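Local coordinates for protein 2',5'-phosphodiesterase 12 (Homo sapiens, PDB 4Z0V) that is an enzyme of the endonuclease/exonuclease/phosphatase family, built round a DNase I-like domain that holds a bound magnesium ion, at residues 233-237 / 258-262; 241-245 / 303-308; 333-337 / 348-352; 339-345 / 365-371; 390-394 / 430-435. One frame throughout, in Å; residues are numbered along the deposited sequence.

Contact 1 of 5, residues 233-237 / 258-262; sequences YEALE and KVLQR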
# COMPACT_ATOMS: atom_id res chain seq x y z
N TYR A 233 4.40 2.67 -20.86
CA TYR A 233 4.26 2.93 -22.31
C TYR A 233 5.15 4.11 -22.73
O TYR A 233 5.75 4.07 -23.80
CB TYR A 233 2.78 3.18 -22.68
CG TYR A 233 2.27 4.57 -22.34
CD1 TYR A 233 1.63 4.83 -21.14
CD2 TYR A 233 2.41 5.62 -23.25
CE1 TYR A 233 1.18 6.11 -20.81
CE2 TYR A 233 1.97 6.91 -22.93
CZ TYR A 233 1.37 7.15 -21.71
OH TYR A 233 0.93 8.41 -21.40
N GLU A 234 5.25 5.13 -21.89
CA GLU A 234 6.03 6.34 -22.18
C GLU A 234 7.51 6.01 -22.20
O GLU A 234 8.21 6.39 -23.14
CB GLU A 234 5.73 7.38 -21.11
CG GLU A 234 5.90 8.81 -21.56
CD GLU A 234 5.18 9.78 -20.64
OE1 GLU A 234 5.26 9.58 -19.40
OE2 GLU A 234 4.51 10.70 -21.15
N ALA A 235 7.99 5.29 -21.16
CA ALA A 235 9.39 4.89 -21.08
C ALA A 235 9.78 4.01 -22.26
O ALA A 235 10.80 4.28 -22.89
CB ALA A 235 9.65 4.16 -19.78
N LEU A 236 8.95 3.00 -22.59
CA LEU A 236 9.27 2.06 -23.68
C LEU A 236 9.31 2.75 -25.05
O LEU A 236 10.21 2.47 -25.86
CB LEU A 236 8.29 0.89 -23.70
CG LEU A 236 8.48 -0.16 -24.82
CD1 LEU A 236 9.87 -0.84 -24.73
CD2 LEU A 236 7.39 -1.20 -24.76
N GLU A 237 8.34 3.60 -25.34
CA GLU A 237 8.30 4.19 -26.67
C GLU A 237 9.26 5.38 -26.87
O GLU A 237 9.75 5.55 -27.99
CB GLU A 237 6.86 4.61 -27.06
CG GLU A 237 6.31 5.83 -26.33
CD GLU A 237 4.83 6.13 -26.52
OE1 GLU A 237 4.31 7.01 -25.80
OE2 GLU A 237 4.19 5.49 -27.39
N LYS A 258 -0.52 -3.32 -28.14
CA LYS A 258 -1.26 -3.69 -26.93
C LYS A 258 -0.47 -3.27 -25.67
O LYS A 258 -1.09 -2.80 -24.72
CB LYS A 258 -1.57 -5.19 -26.89
CG LYS A 258 -2.65 -5.62 -27.88
N VAL A 259 0.87 -3.42 -25.68
CA VAL A 259 1.72 -3.01 -24.53
C VAL A 259 1.64 -1.49 -24.38
O VAL A 259 1.44 -0.97 -23.28
CB VAL A 259 3.20 -3.49 -24.66
CG1 VAL A 259 4.05 -2.99 -23.49
CG2 VAL A 259 3.28 -5.01 -24.75
N LEU A 260 1.80 -0.76 -25.50
CA LEU A 260 1.82 0.70 -25.46
C LEU A 260 0.46 1.32 -25.11
O LEU A 260 0.42 2.45 -24.64
CB LEU A 260 2.36 1.27 -26.77
CG LEU A 260 3.85 0.94 -27.11
CD1 LEU A 260 4.31 1.76 -28.32
CD2 LEU A 260 4.79 1.23 -25.93
N GLN A 261 -0.65 0.59 -25.26
CA GLN A 261 -1.97 1.08 -24.85
C GLN A 261 -2.12 1.16 -23.35
O GLN A 261 -2.95 1.93 -22.86
CB GLN A 261 -3.06 0.11 -25.34
CG GLN A 261 -3.37 0.22 -26.82
CD GLN A 261 -4.03 -1.05 -27.31
OE1 GLN A 261 -4.83 -1.69 -26.60
NE2 GLN A 261 -3.77 -1.39 -28.56
N ARG A 262 -1.43 0.27 -22.60
CA ARG A 262 -1.63 0.14 -21.16
C ARG A 262 -1.29 1.40 -20.40
O ARG A 262 -0.35 2.13 -20.75
CB ARG A 262 -0.86 -1.05 -20.56
CG ARG A 262 -0.82 -2.24 -21.48
CD ARG A 262 -1.84 -3.31 -21.23
NE ARG A 262 -3.21 -2.82 -21.08
CZ ARG A 262 -4.08 -2.67 -22.07
NH1 ARG A 262 -5.31 -2.28 -21.82
NH2 ARG A 262 -3.71 -2.91 -23.33
O HOH W 1 2.00 1.78 -19.39
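The backbones of helices 232-238 and 253-261 come within 4.6 Å, measured between the CA atoms of Tyr233 and Leu260. Leu260 does most of the packing. Its CG lies anti to its own carbonyl carbon (chi1 -64°), which carries the forked end across to the other helix. There CD2 rests 3.7 Å from Leu236 CD2, while CD1 lies 4.0 Å from Glu237 CB, beside the aliphatic part of an exposed acid. Leu236 meets Leu260 and Val259 at about right angles, its CD2 4.0 Å from Val259 CG1; branched aliphatic groups suit so compact a seam. Tyr233 presses its CB to 3.2 Å from Leu260 O, and its ring then passes obliquely by Arg262 O, with Tyr233 CD1 3.4 Å away. No direct hydrogen bond crosses. Instead one water accepts from Tyr233 N at 3.0 Å and donates to Arg262 O at 2.7 Å. Arg262, just past helix 253-261, folds back so that NH2 bonds Lys258 O in the last turn, and its guanidinium also makes a cation-pi contact with Tyr289. This is packing between short helices, both part of the helical connection between antiparallel strands 222-231 and 265-273 in the DNase I-like domain.

Contact 2 of 5, residues 241-245 / 303-308; sequences LHKEL and AVALAH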
# COMPACT_ATOMS: atom_id res chain seq x y z
N LEU A 241 16.74 4.53 -23.13
CA LEU A 241 17.18 3.47 -22.20
C LEU A 241 16.60 2.09 -22.59
O LEU A 241 17.24 1.06 -22.37
CB LEU A 241 16.70 3.86 -20.78
CG LEU A 241 17.09 2.92 -19.66
CD1 LEU A 241 18.59 3.01 -19.37
CD2 LEU A 241 16.26 3.23 -18.42
N HIS A 242 15.40 2.08 -23.18
CA HIS A 242 14.68 0.85 -23.54
C HIS A 242 14.74 0.56 -25.05
O HIS A 242 13.97 -0.28 -25.52
CB HIS A 242 13.20 0.97 -23.07
CG HIS A 242 13.12 1.31 -21.62
ND1 HIS A 242 13.44 0.39 -20.64
CD2 HIS A 242 12.82 2.49 -21.02
CE1 HIS A 242 13.30 1.02 -19.48
NE2 HIS A 242 12.97 2.30 -19.66
N LYS A 243 15.70 1.17 -25.77
CA LYS A 243 15.78 1.02 -27.25
C LYS A 243 15.96 -0.44 -27.69
O LYS A 243 15.31 -0.83 -28.65
CB LYS A 243 16.86 1.92 -27.89
CG LYS A 243 18.31 1.63 -27.51
CD LYS A 243 19.29 2.61 -28.19
N GLU A 244 16.77 -1.24 -26.97
CA GLU A 244 17.01 -2.65 -27.29
C GLU A 244 15.72 -3.48 -27.18
O GLU A 244 15.47 -4.35 -28.01
CB GLU A 244 18.11 -3.22 -26.40
CG GLU A 244 18.77 -4.48 -26.95
CD GLU A 244 19.81 -5.09 -26.03
OE1 GLU A 244 20.76 -4.37 -25.64
OE2 GLU A 244 19.69 -6.30 -25.72
N LEU A 245 14.90 -3.20 -26.14
CA LEU A 245 13.63 -3.91 -25.98
C LEU A 245 12.62 -3.46 -27.06
O LEU A 245 11.94 -4.31 -27.65
CB LEU A 245 13.08 -3.68 -24.57
CG LEU A 245 11.77 -4.36 -24.21
CD1 LEU A 245 11.91 -5.87 -24.25
CD2 LEU A 245 11.32 -3.91 -22.84
N ALA A 303 10.27 -6.19 -17.88
CA ALA A 303 11.57 -5.91 -18.52
C ALA A 303 11.86 -4.38 -18.50
O ALA A 303 13.00 -3.98 -18.20
CB ALA A 303 11.56 -6.43 -19.96
N VAL A 304 10.83 -3.55 -18.76
CA VAL A 304 10.96 -2.08 -18.70
C VAL A 304 11.26 -1.69 -17.24
O VAL A 304 12.15 -0.86 -16.99
CB VAL A 304 9.68 -1.35 -19.20
CG1 VAL A 304 9.77 0.18 -18.95
CG2 VAL A 304 9.41 -1.63 -20.68
N ALA A 305 10.47 -2.24 -16.30
CA ALA A 305 10.62 -1.90 -14.87
C ALA A 305 12.03 -2.19 -14.40
O ALA A 305 12.64 -1.34 -13.77
CB ALA A 305 9.61 -2.68 -14.01
N LEU A 306 12.54 -3.39 -14.69
CA LEU A 306 13.88 -3.77 -14.21
C LEU A 306 14.98 -2.92 -14.86
O LEU A 306 15.90 -2.53 -14.14
CB LEU A 306 14.14 -5.27 -14.41
CG LEU A 306 13.27 -6.22 -13.54
CD1 LEU A 306 13.61 -7.70 -13.83
CD2 LEU A 306 13.42 -5.92 -12.02
N ALA A 307 14.84 -2.57 -16.15
CA ALA A 307 15.81 -1.69 -16.84
C ALA A 307 15.75 -0.28 -16.23
O ALA A 307 16.79 0.35 -16.06
CB ALA A 307 15.54 -1.64 -18.34
N HIS A 308 14.55 0.20 -15.92
CA HIS A 308 14.39 1.50 -15.28
C HIS A 308 15.02 1.49 -13.87
O HIS A 308 15.75 2.41 -13.51
CB HIS A 308 12.90 1.92 -15.18
CG HIS A 308 12.76 3.29 -14.60
ND1 HIS A 308 13.32 4.41 -15.22
CD2 HIS A 308 12.19 3.69 -13.43
CE1 HIS A 308 13.04 5.44 -14.44
NE2 HIS A 308 12.37 5.06 -13.35
O HOH W 2 12.74 4.43 -17.95
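The His242 imidazole is sandwiched between two aliphatic groups: Val304 CG1 lies over one face, 3.9 Å from the ring centroid in a CH-pi contact, and Leu241 CG sits over the opposite face towards the rim. Around the edge, near the ring plane, come Ala307 CB, 3.7 Å from His242 CE1, and the backbone N of His308. The CE1 corner also comes within 3.3 Å of Val304 O, a carbonyl already engaged by His308 N inside the helix. A second imidazole, that of His308, turns an edge towards Leu241 CD2. One water joins the two rings: it lies in the plane of the His242 ring, 2.7 Å from His242 NE2, and accepts a weak bond from His308 ND1 at 2.8 Å. His308 NE2 is held by the carbonyl of His228. Histidine thus suits both places, offering flat surfaces to aliphatic neighbours and polar corners to a shared water. One turn further along, Leu245 has its CG anti to the backbone N (chi1 -179°) and sets CD2 between Ala303 CB, at 3.8 Å, and Val304 CG2, at 3.7 Å. The small alanines let helix 243-248 come close to the long helix 295-316. With His242 at the N-cap position of helix 243-248, this is helix-helix packing in which the start of a short helix lies against a long one. Helix 232-238 adds Ala235 and Leu236 beside His242 and Leu245, while strands 222-231 and 265-273 meet His308 through Ile230, Leu266 and Val268.

Contact 3 of 5, residues 333-337 / 348-352; sequences STGMY and DHEDW
Thr334 and Gly335 face His349 and Asp351, and the approach begins one residue earlier, where Ser333 O accepts from a water that also bonds His349 NE2. Thr334 follows, its CB 3.7 Å from Asp351 OD2. Its OG1, placed between the backbone N and the carbonyl carbon (chi1 64°), accepts from Tyr337 N at 3.1 Å and is bonded to Thr331 O. Threonine is thereby the N-cap of helix 335-342, its short side chain letting the hydroxyl turn back on the first turn. Gly335 carries the contact. Having no side chain, it lets the imidazole lie almost on the backbone, with Gly335 CA over one face, 3.7 Å from the His349 ring centroid. Its N-H gives a fairly straight bond of 2.8 Å to Asp351 OD2, approaching from above the carboxylate plane. The His349 ring is fixed by Asp351 N, which donates to ND1 in the ring plane at 2.9 Å. An acid opposite the first turn of a helix meets its N-terminal amides, Gly335 N directly and Met336 N through a water, and probably gains from the helix dipole. That water lies 3.1 Å from Met336 N and 2.9 Å from Asp351 OD2. The ring of Tyr337 meets that of Tyr393.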
# COMPACT_ATOMS: atom_id res chain seq x y z
N SER A 333 3.97 -19.71 -11.43
CA SER A 333 4.22 -20.62 -12.56
C SER A 333 4.41 -19.86 -13.88
O SER A 333 4.70 -20.49 -14.89
CB SER A 333 3.06 -21.61 -12.70
OG SER A 333 1.84 -20.94 -12.89
N THR A 334 4.30 -18.51 -13.87
CA THR A 334 4.36 -17.71 -15.10
C THR A 334 5.76 -17.42 -15.60
O THR A 334 6.75 -17.53 -14.86
CB THR A 334 3.63 -16.38 -14.90
OG1 THR A 334 4.31 -15.61 -13.91
CG2 THR A 334 2.17 -16.56 -14.51
N GLY A 335 5.80 -16.94 -16.85
CA GLY A 335 7.02 -16.47 -17.48
C GLY A 335 7.53 -15.25 -16.74
O GLY A 335 8.72 -15.13 -16.52
N MET A 336 6.63 -14.35 -16.33
CA MET A 336 7.09 -13.15 -15.63
C MET A 336 7.79 -13.54 -14.33
O MET A 336 8.89 -13.07 -14.07
CB MET A 336 5.96 -12.14 -15.39
CG MET A 336 6.49 -10.77 -14.88
SD MET A 336 5.57 -10.18 -13.44
CE MET A 336 6.09 -11.37 -12.14
N TYR A 337 7.21 -14.45 -13.55
CA TYR A 337 7.84 -14.85 -12.29
C TYR A 337 9.21 -15.53 -12.54
O TYR A 337 10.16 -15.26 -11.81
CB TYR A 337 6.92 -15.75 -11.49
CG TYR A 337 7.45 -16.03 -10.10
CD1 TYR A 337 7.28 -15.11 -9.07
CD2 TYR A 337 8.14 -17.21 -9.82
CE1 TYR A 337 7.77 -15.37 -7.78
CE2 TYR A 337 8.61 -17.48 -8.54
CZ TYR A 337 8.43 -16.55 -7.53
OH TYR A 337 8.92 -16.82 -6.28
N ASP A 348 11.30 -19.33 -26.52
CA ASP A 348 10.21 -20.28 -26.74
C ASP A 348 9.20 -20.36 -25.57
O ASP A 348 8.35 -21.26 -25.59
CB ASP A 348 10.79 -21.68 -27.04
CG ASP A 348 11.50 -22.41 -25.92
OD1 ASP A 348 11.54 -21.89 -24.78
OD2 ASP A 348 11.98 -23.54 -26.16
N HIS A 349 9.28 -19.47 -24.55
CA HIS A 349 8.34 -19.55 -23.43
C HIS A 349 6.91 -19.36 -23.93
O HIS A 349 6.66 -18.56 -24.83
CB HIS A 349 8.66 -18.56 -22.29
CG HIS A 349 7.97 -18.91 -21.02
ND1 HIS A 349 6.63 -18.65 -20.83
CD2 HIS A 349 8.46 -19.49 -19.90
CE1 HIS A 349 6.35 -19.07 -19.61
NE2 HIS A 349 7.42 -19.59 -19.02
N GLU A 350 5.99 -20.16 -23.40
CA GLU A 350 4.60 -20.19 -23.84
C GLU A 350 3.87 -18.87 -23.54
O GLU A 350 2.90 -18.57 -24.23
CB GLU A 350 3.84 -21.38 -23.22
CG GLU A 350 3.50 -21.24 -21.74
CD GLU A 350 2.84 -22.43 -21.07
OE1 GLU A 350 2.01 -23.11 -21.72
OE2 GLU A 350 3.11 -22.65 -19.87
N ASP A 351 4.34 -18.06 -22.56
CA ASP A 351 3.69 -16.78 -22.26
C ASP A 351 3.90 -15.75 -23.39
O ASP A 351 3.15 -14.78 -23.45
CB ASP A 351 4.13 -16.21 -20.90
CG ASP A 351 3.48 -16.91 -19.73
OD1 ASP A 351 2.68 -17.85 -19.96
OD2 ASP A 351 3.71 -16.49 -18.59
N TRP A 352 4.86 -15.98 -24.31
CA TRP A 352 5.06 -15.08 -25.45
C TRP A 352 3.89 -15.13 -26.43
O TRP A 352 3.78 -14.26 -27.30
CB TRP A 352 6.38 -15.35 -26.16
CG TRP A 352 7.57 -15.03 -25.29
CD1 TRP A 352 8.54 -15.89 -24.89
CD2 TRP A 352 7.90 -13.75 -24.71
NE1 TRP A 352 9.47 -15.23 -24.12
CE2 TRP A 352 9.09 -13.92 -23.98
CE3 TRP A 352 7.27 -12.49 -24.70
CZ2 TRP A 352 9.69 -12.87 -23.26
CZ3 TRP A 352 7.85 -11.45 -23.98
CH2 TRP A 352 9.04 -11.65 -23.27
O HOH W 3 7.25 -20.92 -16.14
O HOH W 4 4.04 -13.73 -17.85

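Contact 4 of 5, residues 339-345 / 365-371; sequences FVINGSI and LTHFFKL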
# COMPACT_ATOMS: atom_id res chain seq x y z
N PHE A 339 11.29 -15.15 -15.03
CA PHE A 339 12.19 -14.09 -15.48
C PHE A 339 12.76 -13.32 -14.27
O PHE A 339 13.97 -13.16 -14.16
CB PHE A 339 11.45 -13.15 -16.46
CG PHE A 339 12.23 -11.91 -16.87
CD1 PHE A 339 13.48 -12.02 -17.47
CD2 PHE A 339 11.71 -10.63 -16.65
CE1 PHE A 339 14.19 -10.88 -17.86
CE2 PHE A 339 12.42 -9.49 -17.04
CZ PHE A 339 13.66 -9.62 -17.63
N VAL A 340 11.90 -12.96 -13.29
CA VAL A 340 12.34 -12.20 -12.12
C VAL A 340 13.37 -13.01 -11.32
O VAL A 340 14.45 -12.50 -11.01
CB VAL A 340 11.15 -11.75 -11.22
CG1 VAL A 340 11.65 -11.09 -9.93
CG2 VAL A 340 10.21 -10.82 -11.97
N ILE A 341 13.01 -14.25 -10.98
CA ILE A 341 13.79 -15.13 -10.09
C ILE A 341 15.07 -15.70 -10.75
O ILE A 341 16.07 -15.89 -10.06
CB ILE A 341 12.83 -16.27 -9.61
CG1 ILE A 341 11.67 -15.68 -8.75
CG2 ILE A 341 13.55 -17.38 -8.82
CD1 ILE A 341 12.05 -14.80 -7.61
N ASN A 342 15.01 -16.01 -12.04
CA ASN A 342 16.13 -16.69 -12.72
C ASN A 342 17.02 -15.77 -13.51
O ASN A 342 18.14 -16.14 -13.84
CB ASN A 342 15.59 -17.79 -13.63
CG ASN A 342 14.78 -18.80 -12.87
OD1 ASN A 342 13.61 -19.03 -13.17
ND2 ASN A 342 15.34 -19.35 -11.78
N GLY A 343 16.55 -14.57 -13.81
CA GLY A 343 17.36 -13.62 -14.54
C GLY A 343 17.30 -13.76 -16.05
O GLY A 343 17.97 -13.02 -16.75
N SER A 344 16.50 -14.70 -16.55
CA SER A 344 16.33 -14.89 -17.98
C SER A 344 15.04 -15.61 -18.26
O SER A 344 14.49 -16.27 -17.39
CB SER A 344 17.50 -15.68 -18.60
OG SER A 344 17.46 -17.03 -18.19
N ILE A 345 14.58 -15.49 -19.49
CA ILE A 345 13.42 -16.21 -19.98
C ILE A 345 13.73 -16.61 -21.43
O ILE A 345 14.22 -15.77 -22.21
CB ILE A 345 12.08 -15.42 -19.82
CG1 ILE A 345 10.87 -16.32 -20.17
CG2 ILE A 345 12.09 -14.10 -20.61
CD1 ILE A 345 9.55 -15.82 -19.83
N LEU A 365 14.91 -12.54 -22.93
CA LEU A 365 15.17 -11.40 -22.02
C LEU A 365 16.12 -11.82 -20.94
O LEU A 365 16.03 -12.95 -20.49
CB LEU A 365 13.88 -10.86 -21.36
CG LEU A 365 12.72 -10.38 -22.25
CD1 LEU A 365 11.54 -9.99 -21.38
CD2 LEU A 365 13.12 -9.22 -23.14
N THR A 366 16.99 -10.90 -20.50
CA THR A 366 17.95 -11.15 -19.43
C THR A 366 18.07 -9.97 -18.50
O THR A 366 17.96 -8.83 -18.93
CB THR A 366 19.34 -11.46 -19.99
OG1 THR A 366 19.74 -10.42 -20.86
CG2 THR A 366 19.41 -12.79 -20.67
N HIS A 367 18.32 -10.24 -17.22
CA HIS A 367 18.55 -9.16 -16.25
C HIS A 367 19.56 -9.69 -15.25
O HIS A 367 19.66 -10.92 -15.07
CB HIS A 367 17.26 -8.60 -15.60
CG HIS A 367 16.67 -9.49 -14.55
ND1 HIS A 367 17.14 -9.45 -13.25
CD2 HIS A 367 15.68 -10.40 -14.64
CE1 HIS A 367 16.43 -10.36 -12.58
NE2 HIS A 367 15.54 -10.96 -13.38
N PHE A 368 20.25 -8.78 -14.54
CA PHE A 368 21.27 -9.23 -13.60
C PHE A 368 20.93 -8.96 -12.15
O PHE A 368 21.82 -9.04 -11.30
CB PHE A 368 22.65 -8.62 -13.95
CG PHE A 368 23.00 -8.85 -15.40
CD1 PHE A 368 23.23 -10.13 -15.88
CD2 PHE A 368 23.05 -7.79 -16.30
CE1 PHE A 368 23.53 -10.35 -17.22
CE2 PHE A 368 23.34 -8.01 -17.64
CZ PHE A 368 23.58 -9.29 -18.10
N PHE A 369 19.64 -8.70 -11.82
CA PHE A 369 19.27 -8.55 -10.42
C PHE A 369 19.17 -9.91 -9.77
O PHE A 369 18.75 -10.86 -10.43
CB PHE A 369 17.89 -7.88 -10.31
CG PHE A 369 17.89 -6.40 -10.61
CD1 PHE A 369 18.29 -5.48 -9.64
CD2 PHE A 369 17.51 -5.92 -11.85
CE1 PHE A 369 18.25 -4.10 -9.89
CE2 PHE A 369 17.45 -4.55 -12.10
CZ PHE A 369 17.82 -3.65 -11.12
N LYS A 370 19.50 -10.01 -8.48
CA LYS A 370 19.30 -11.27 -7.74
C LYS A 370 18.17 -11.00 -6.78
O LYS A 370 18.38 -10.36 -5.74
CB LYS A 370 20.58 -11.74 -7.04
CG LYS A 370 21.78 -11.84 -7.98
CD LYS A 370 21.53 -12.76 -9.20
CE LYS A 370 22.54 -12.50 -10.30
NZ LYS A 370 22.17 -13.21 -11.55
N LEU A 371 16.94 -11.40 -7.18
CA LEU A 371 15.70 -11.09 -6.48
C LEU A 371 15.05 -12.30 -5.93
O LEU A 371 14.96 -13.33 -6.60
CB LEU A 371 14.71 -10.35 -7.39
CG LEU A 371 15.20 -9.01 -7.98
CD1 LEU A 371 14.30 -8.56 -9.11
CD2 LEU A 371 15.31 -7.94 -6.91
O HOH W 5 16.84 -12.81 -9.79
O HOH W 6 16.35 -15.46 -7.29
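The CG of His367 stands between its backbone N and carbonyl carbon (chi1 76°), while that of Phe339 lies anti to the backbone N; together these torsions bring the two rings into a T-shaped pair. The edge of His367, led by CD2, points at the face of Phe339, with centroids 4.9 Å apart and planes at 86°. Leu365 covers the opposite face of the phenyl ring. Gly343, just past helix 335-342, takes a positive phi (86°), where a CB would collide with the preceding carbonyl O and lie tight against His367 O. Its CA lies over the imidazole, 3.8 Å from the His367 centroid, and its O accepts His367 N at 2.8 Å. Beyond it the chain pairs as a short antiparallel sheet: Ser344 and Thr366 form a non-hydrogen-bonded pair, then Ile345 N donates to Leu365 O at 3.1 Å. Val340 CG1 packs 3.8 Å from Leu371 CD1, and a water bridges Ile341 O and Leu371 O. The imidazole is gripped at both nitrogens. His367 NE2 donates to Phe339 O at 2.8 Å and weakly to Val340 O. His367 ND1 accepts from Phe369 N at 3.0 Å. Phe339 O is doubly used, since Gly343 N reaches it from the opposite face of its plane. Such bonding is consistent with a neutral ring, protonated at NE2, that serves the last carbonyls of a helix.

Contact 5 of 5, residues 390-394 / 430-435; sequences CLDYI and HIALVC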
# COMPACT_ATOMS: atom_id res chain seq x y z
N CYS A 390 -1.69 -16.48 -6.10
CA CYS A 390 -0.62 -15.67 -5.52
C CYS A 390 -0.24 -14.68 -6.58
O CYS A 390 0.35 -15.09 -7.59
CB CYS A 390 0.55 -16.55 -5.12
SG CYS A 390 2.02 -15.62 -4.63
N LEU A 391 -0.60 -13.38 -6.41
CA LEU A 391 -0.38 -12.35 -7.42
C LEU A 391 0.57 -11.26 -6.97
O LEU A 391 1.06 -10.49 -7.80
CB LEU A 391 -1.73 -11.67 -7.75
CG LEU A 391 -2.85 -12.60 -8.31
CD1 LEU A 391 -4.11 -11.81 -8.57
CD2 LEU A 391 -2.40 -13.37 -9.55
N ASP A 392 0.78 -11.16 -5.65
CA ASP A 392 1.55 -10.08 -4.99
C ASP A 392 2.87 -10.56 -4.49
O ASP A 392 2.97 -11.68 -3.98
CB ASP A 392 0.75 -9.52 -3.80
CG ASP A 392 -0.62 -9.03 -4.21
OD1 ASP A 392 -0.72 -7.88 -4.69
OD2 ASP A 392 -1.59 -9.84 -4.16
N TYR A 393 3.91 -9.71 -4.60
CA TYR A 393 5.24 -10.09 -4.11
C TYR A 393 5.99 -8.92 -3.52
O TYR A 393 5.75 -7.77 -3.90
CB TYR A 393 6.09 -10.67 -5.25
CG TYR A 393 5.44 -11.83 -5.99
CD1 TYR A 393 5.59 -13.14 -5.52
CD2 TYR A 393 4.69 -11.62 -7.14
CE1 TYR A 393 4.95 -14.21 -6.16
CE2 TYR A 393 4.04 -12.68 -7.78
CZ TYR A 393 4.19 -13.97 -7.30
OH TYR A 393 3.54 -15.01 -7.93
N ILE A 394 6.92 -9.22 -2.60
CA ILE A 394 7.90 -8.25 -2.12
C ILE A 394 9.22 -8.82 -2.63
O ILE A 394 9.69 -9.79 -2.06
CB ILE A 394 7.89 -8.03 -0.59
CG1 ILE A 394 6.54 -7.39 -0.13
CG2 ILE A 394 9.09 -7.14 -0.17
CD1 ILE A 394 6.30 -7.51 1.42
N HIS A 430 -7.48 -8.66 -1.78
CA HIS A 430 -6.10 -9.12 -1.64
C HIS A 430 -5.72 -9.20 -0.17
O HIS A 430 -6.40 -8.61 0.68
CB HIS A 430 -5.12 -8.19 -2.37
CG HIS A 430 -5.18 -8.27 -3.86
ND1 HIS A 430 -4.13 -8.80 -4.60
CD2 HIS A 430 -6.13 -7.81 -4.70
CE1 HIS A 430 -4.49 -8.69 -5.87
NE2 HIS A 430 -5.69 -8.10 -5.99
N ILE A 431 -4.62 -9.88 0.14
CA ILE A 431 -4.09 -10.02 1.49
C ILE A 431 -2.75 -9.30 1.53
O ILE A 431 -1.91 -9.52 0.65
CB ILE A 431 -3.96 -11.51 1.83
CG1 ILE A 431 -5.33 -12.23 1.73
CG2 ILE A 431 -3.31 -11.70 3.20
CD1 ILE A 431 -5.23 -13.79 1.80
N ALA A 432 -2.54 -8.45 2.54
CA ALA A 432 -1.30 -7.72 2.70
C ALA A 432 -0.14 -8.65 2.90
O ALA A 432 -0.25 -9.64 3.65
CB ALA A 432 -1.38 -6.76 3.89
N LEU A 433 0.97 -8.36 2.22
CA LEU A 433 2.23 -9.07 2.48
C LEU A 433 3.04 -8.26 3.44
O LEU A 433 3.14 -7.05 3.26
CB LEU A 433 3.04 -9.29 1.21
CG LEU A 433 2.45 -10.17 0.15
CD1 LEU A 433 3.41 -10.25 -1.00
CD2 LEU A 433 2.13 -11.57 0.69
N VAL A 434 3.56 -8.87 4.50
CA VAL A 434 4.35 -8.15 5.50
C VAL A 434 5.56 -9.00 5.84
O VAL A 434 5.40 -10.18 6.15
CB VAL A 434 3.53 -7.84 6.79
CG1 VAL A 434 4.30 -6.88 7.73
CG2 VAL A 434 2.15 -7.29 6.47
N CYS A 435 6.76 -8.41 5.80
CA CYS A 435 7.97 -9.17 6.17
C CYS A 435 8.98 -8.24 6.79
O CYS A 435 9.02 -7.05 6.47
CB CYS A 435 8.55 -9.87 4.95
SG CYS A 435 9.10 -8.72 3.69
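Asp392 and His430 set their flat groups almost perpendicular, the carboxylate and imidazole planes 80° apart. A chi1 of -56° tucks the Asp392 carboxylate beside its backbone N and turns OD2 to the histidine, where its syn lone pair receives His430 ND1 at 2.8 Å. The bond is nearly straight and lies in the imidazole plane, which fixes the ring's direction. OD2 has a second partner in the hydroxyl of Thr381, so the buried acid is itself positioned. Leu391 crosses the histidine at about a right angle, its CD1 4.1 Å from His430 CE1. The His430 side chain is about 4 Å from the bound magnesium ion, and Asp327 and Asn132 also touch the His430 side chain, which places this His-carboxylate pair beside the metal site. The two strands belong to different sheets of the DNase I-like beta-sandwich: the axes of 392-394 and 433-435 run in nearly the same direction, 18° apart, with 7.8 Å between them. Away from the polar end the filling is aliphatic. Leu433 drives CD1 against the opposing backbone, 3.3 Å from Asp392 O and 3.6 Å from Tyr393 CA. Ile394 and Leu433 slide past each other in opposite directions, with Ile394 CD1 3.7 Å from Leu433 CB. The same methyl comes 3.8 Å from Cys435 SG, a small, polarisable group that fits between the two sheets. Tyr393, alternating with Asp392 and Ile394, points its CB away from strand 433-439 and bonds Ser330 O through its hydroxyl.

Contact 5 lies beside the magnesium ion, its centre about 10 Å from the centre of the chain, whereas contacts 1 to 4 have centres about 24 to 27 Å from it. Contacts 1 and 2 have centres 11 Å apart and touch directly, Leu236 CD1 lying 3.9 Å from Leu245 CD2. Contact 2 meets contact 4 where Leu306 CD1 comes within 3.5 Å of His367 CD2. Contacts 3 and 4 share helix 335-342, and Trp352 CH2 lies 3.5 Å from Leu365 CD1. Contact 3 also reaches contact 5: although their centres are about 21 Å apart, Tyr337 CE1 approaches Tyr393 CE1 to 3.4 Å, linking the helix to the strand that carries Asp392.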